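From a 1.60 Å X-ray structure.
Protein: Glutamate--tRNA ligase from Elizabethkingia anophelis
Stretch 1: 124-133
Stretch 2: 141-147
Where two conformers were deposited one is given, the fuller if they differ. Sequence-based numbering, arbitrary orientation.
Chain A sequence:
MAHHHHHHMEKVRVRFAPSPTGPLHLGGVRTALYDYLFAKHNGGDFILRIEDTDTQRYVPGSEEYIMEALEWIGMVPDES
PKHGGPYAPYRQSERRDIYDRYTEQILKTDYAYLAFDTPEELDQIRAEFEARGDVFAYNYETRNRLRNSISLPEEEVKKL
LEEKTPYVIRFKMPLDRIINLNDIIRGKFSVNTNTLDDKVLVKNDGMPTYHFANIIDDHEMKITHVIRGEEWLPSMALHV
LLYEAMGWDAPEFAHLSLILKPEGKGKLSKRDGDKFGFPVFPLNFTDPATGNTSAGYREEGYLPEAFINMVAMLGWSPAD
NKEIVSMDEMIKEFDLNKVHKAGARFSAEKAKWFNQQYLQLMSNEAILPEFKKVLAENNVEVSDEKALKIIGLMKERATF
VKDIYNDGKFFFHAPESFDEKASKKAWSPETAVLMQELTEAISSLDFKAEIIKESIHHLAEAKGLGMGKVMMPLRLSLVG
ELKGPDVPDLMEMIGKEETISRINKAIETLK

Stretch 1 (124-133) QIRAEFEARG
Stretch 2 (141-147) ETRNRLR

Stretch 1 is the end of a helix that begins earlier in the chain, with i-to-i+4 bonds such as Glu128 N to Gln124 O (3.0 Å), followed by its exit at Gly133. This is a Schellman motif: Gly133 takes positive phi (72°/27°), which favours glycine, and Gly133 N bonds Glu130 O at 2.8 Å. Stretch 2 is irregular, with a turn in which Arg145 N bonds Thr142 O (3.1 Å). Ile125 CA and Leu146 CA are 9.0 Å apart, and every contact is between side chains; no hydrogen bond crosses, and 236 Å², both sides summed, is buried, Ile125 and Arg145 being covered most.

Ile125 and Phe129, one helical turn apart, point toward stretch 2; both are buried, where hydrocarbon needs no polar partner. Ile125 (t, t) extends CD1 to 3.9 Å from Leu146 CD2; Leu146 (m, t) leaves its backbone sideways but brings its apolar end nearer. Phe129 (m, chi2 67°) sets CZ 3.8 Å from Thr142 CG2, the methyl of a p rotamer whose OG1 is satisfied elsewhere in the structure.

Arg145 (p, t, t, chi4 123°) reaches across with its long chain. Ile125 CD1 covers one guanidinium face, 4.0 Å from Arg145 NH1, while Arg145 NH2 approaches Phe129 CE1 obliquely at 3.2 Å. Two charged neighbours lie nearby: Glu128 (m, t) OE1 stands 4.3 Å from Arg145 NH1, beyond a salt bridge, and Arg132 (m, t, m) NH2 lies 4.1 Å from Arg145 NH2, a like-charged pair.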

# COMPACT_ATOMS: atom_id res chain seq x y z
N GLN A 124 -27.30 -17.69 22.10
CA GLN A 124 -27.59 -18.21 23.43
C GLN A 124 -26.41 -18.99 24.00
O GLN A 124 -26.03 -18.80 25.16
CB GLN A 124 -28.84 -19.10 23.38
N ILE A 125 -25.82 -19.89 23.20
CA ILE A 125 -24.70 -20.67 23.73
C ILE A 125 -23.46 -19.79 23.88
O ILE A 125 -22.65 -19.99 24.79
CB ILE A 125 -24.44 -21.93 22.88
CG1 ILE A 125 -23.48 -22.88 23.61
CG2 ILE A 125 -23.88 -21.57 21.51
CD1 ILE A 125 -23.38 -24.28 22.98
N ARG A 126 -23.30 -18.78 23.01
CA ARG A 126 -22.22 -17.81 23.20
C ARG A 126 -22.35 -17.11 24.55
O ARG A 126 -21.35 -16.96 25.27
CB ARG A 126 -22.20 -16.80 22.07
CG ARG A 126 -21.72 -17.36 20.75
CD ARG A 126 -21.67 -16.30 19.66
NE ARG A 126 -21.51 -16.92 18.35
CZ ARG A 126 -22.41 -16.88 17.38
NH1 ARG A 126 -23.56 -16.23 17.56
NH2 ARG A 126 -22.17 -17.48 16.22
N ALA A 127 -23.57 -16.70 24.92
CA ALA A 127 -23.79 -16.05 26.21
C ALA A 127 -23.54 -17.01 27.37
O ALA A 127 -23.06 -16.58 28.43
CB ALA A 127 -25.21 -15.50 26.27
N GLU A 128 -23.91 -18.28 27.22
CA GLU A 128 -23.63 -19.25 28.27
C GLU A 128 -22.13 -19.38 28.52
O GLU A 128 -21.69 -19.42 29.67
CB GLU A 128 -24.23 -20.61 27.90
CG GLU A 128 -25.75 -20.65 28.03
CD GLU A 128 -26.38 -21.78 27.23
OE1 GLU A 128 -25.63 -22.57 26.62
OE2 GLU A 128 -27.62 -21.86 27.21
N PHE A 129 -21.33 -19.42 27.45
CA PHE A 129 -19.88 -19.50 27.60
C PHE A 129 -19.31 -18.22 28.19
O PHE A 129 -18.45 -18.27 29.08
CB PHE A 129 -19.22 -19.80 26.24
CG PHE A 129 -19.11 -21.26 25.93
CD1 PHE A 129 -20.24 -22.02 25.70
CD2 PHE A 129 -17.86 -21.87 25.84
CE1 PHE A 129 -20.13 -23.37 25.40
CE2 PHE A 129 -17.75 -23.21 25.55
CZ PHE A 129 -18.88 -23.96 25.34
N GLU A 130 -19.79 -17.07 27.72
CA GLU A 130 -19.28 -15.80 28.22
C GLU A 130 -19.49 -15.68 29.73
O GLU A 130 -18.61 -15.19 30.44
CB GLU A 130 -19.95 -14.64 27.48
CG GLU A 130 -19.18 -13.32 27.53
CD GLU A 130 -19.51 -12.49 28.76
OE1 GLU A 130 -20.53 -12.79 29.42
OE2 GLU A 130 -18.76 -11.54 29.06
N ALA A 131 -20.65 -16.12 30.23
CA ALA A 131 -20.93 -16.04 31.66
C ALA A 131 -19.96 -16.87 32.49
O ALA A 131 -19.73 -16.55 33.66
CB ALA A 131 -22.37 -16.48 31.95
N ARG A 132 -19.38 -17.92 31.90
CA ARG A 132 -18.33 -18.70 32.54
C ARG A 132 -16.95 -18.15 32.27
O ARG A 132 -15.95 -18.77 32.66
CB ARG A 132 -18.39 -20.16 32.06
CG ARG A 132 -19.66 -20.89 32.44
CD ARG A 132 -19.49 -22.37 32.23
NE ARG A 132 -19.15 -22.70 30.85
CZ ARG A 132 -20.04 -23.12 29.95
NH1 ARG A 132 -21.31 -23.27 30.30
NH2 ARG A 132 -19.65 -23.40 28.71
N GLY A 133 -16.85 -17.00 31.60
CA GLY A 133 -15.56 -16.46 31.23
C GLY A 133 -14.86 -17.21 30.13
O GLY A 133 -13.63 -17.19 30.05
N GLU A 141 -16.25 -30.72 20.95
CA GLU A 141 -16.79 -30.69 22.31
C GLU A 141 -18.25 -30.26 22.37
O GLU A 141 -18.99 -30.72 23.25
CB GLU A 141 -15.96 -29.75 23.17
CG GLU A 141 -14.58 -30.28 23.53
CD GLU A 141 -13.78 -29.29 24.36
OE1 GLU A 141 -13.95 -28.06 24.15
OE2 GLU A 141 -12.99 -29.74 25.21
N THR A 142 -18.67 -29.35 21.48
CA THR A 142 -19.99 -28.75 21.56
C THR A 142 -20.96 -29.27 20.51
O THR A 142 -22.17 -29.03 20.63
CB THR A 142 -19.92 -27.22 21.44
OG1 THR A 142 -19.30 -26.85 20.19
CG2 THR A 142 -19.10 -26.60 22.57
N ARG A 143 -20.48 -29.96 19.47
CA ARG A 143 -21.40 -30.23 18.37
C ARG A 143 -22.52 -31.17 18.79
O ARG A 143 -23.64 -31.07 18.27
CB ARG A 143 -20.64 -30.78 17.15
CG ARG A 143 -20.13 -32.19 17.30
CD ARG A 143 -19.62 -32.71 15.95
NE ARG A 143 -18.33 -32.15 15.55
CZ ARG A 143 -17.23 -32.88 15.36
NH1 ARG A 143 -17.26 -34.20 15.53
NH2 ARG A 143 -16.10 -32.28 14.98
N ASN A 144 -22.29 -32.03 19.78
CA ASN A 144 -23.34 -32.98 20.13
C ASN A 144 -24.47 -32.38 20.95
O ASN A 144 -25.50 -33.05 21.12
CB ASN A 144 -22.74 -34.18 20.86
CG ASN A 144 -22.01 -35.11 19.92
OD1 ASN A 144 -20.79 -35.25 19.98
ND2 ASN A 144 -22.75 -35.73 19.01
N ARG A 145 -24.35 -31.15 21.45
CA ARG A 145 -25.47 -30.53 22.14
C ARG A 145 -26.11 -29.40 21.33
O ARG A 145 -26.97 -28.69 21.85
CB ARG A 145 -25.06 -30.03 23.53
CG ARG A 145 -24.01 -28.93 23.59
CD ARG A 145 -23.74 -28.66 25.07
NE ARG A 145 -22.46 -28.01 25.34
CZ ARG A 145 -22.34 -26.85 25.99
NH1 ARG A 145 -23.42 -26.21 26.43
NH2 ARG A 145 -21.14 -26.34 26.21
N LEU A 146 -25.72 -29.25 20.07
CA LEU A 146 -26.35 -28.29 19.19
C LEU A 146 -27.26 -29.05 18.22
O LEU A 146 -27.64 -30.20 18.48
CB LEU A 146 -25.25 -27.46 18.52
CG LEU A 146 -24.59 -26.52 19.54
CD1 LEU A 146 -23.27 -25.96 19.03
CD2 LEU A 146 -25.55 -25.39 19.92
N ARG A 147 -27.66 -28.41 17.12
CA ARG A 147 -28.70 -28.96 16.24
C ARG A 147 -28.10 -29.19 14.85
O ARG A 147 -28.05 -28.27 14.03
CB ARG A 147 -29.91 -28.04 16.19
CG ARG A 147 -30.71 -28.05 17.52
CD ARG A 147 -31.95 -27.12 17.52
NE ARG A 147 -32.80 -27.30 16.35
CZ ARG A 147 -33.63 -28.32 16.17
NH1 ARG A 147 -33.73 -29.27 17.09
NH2 ARG A 147 -34.37 -28.39 15.07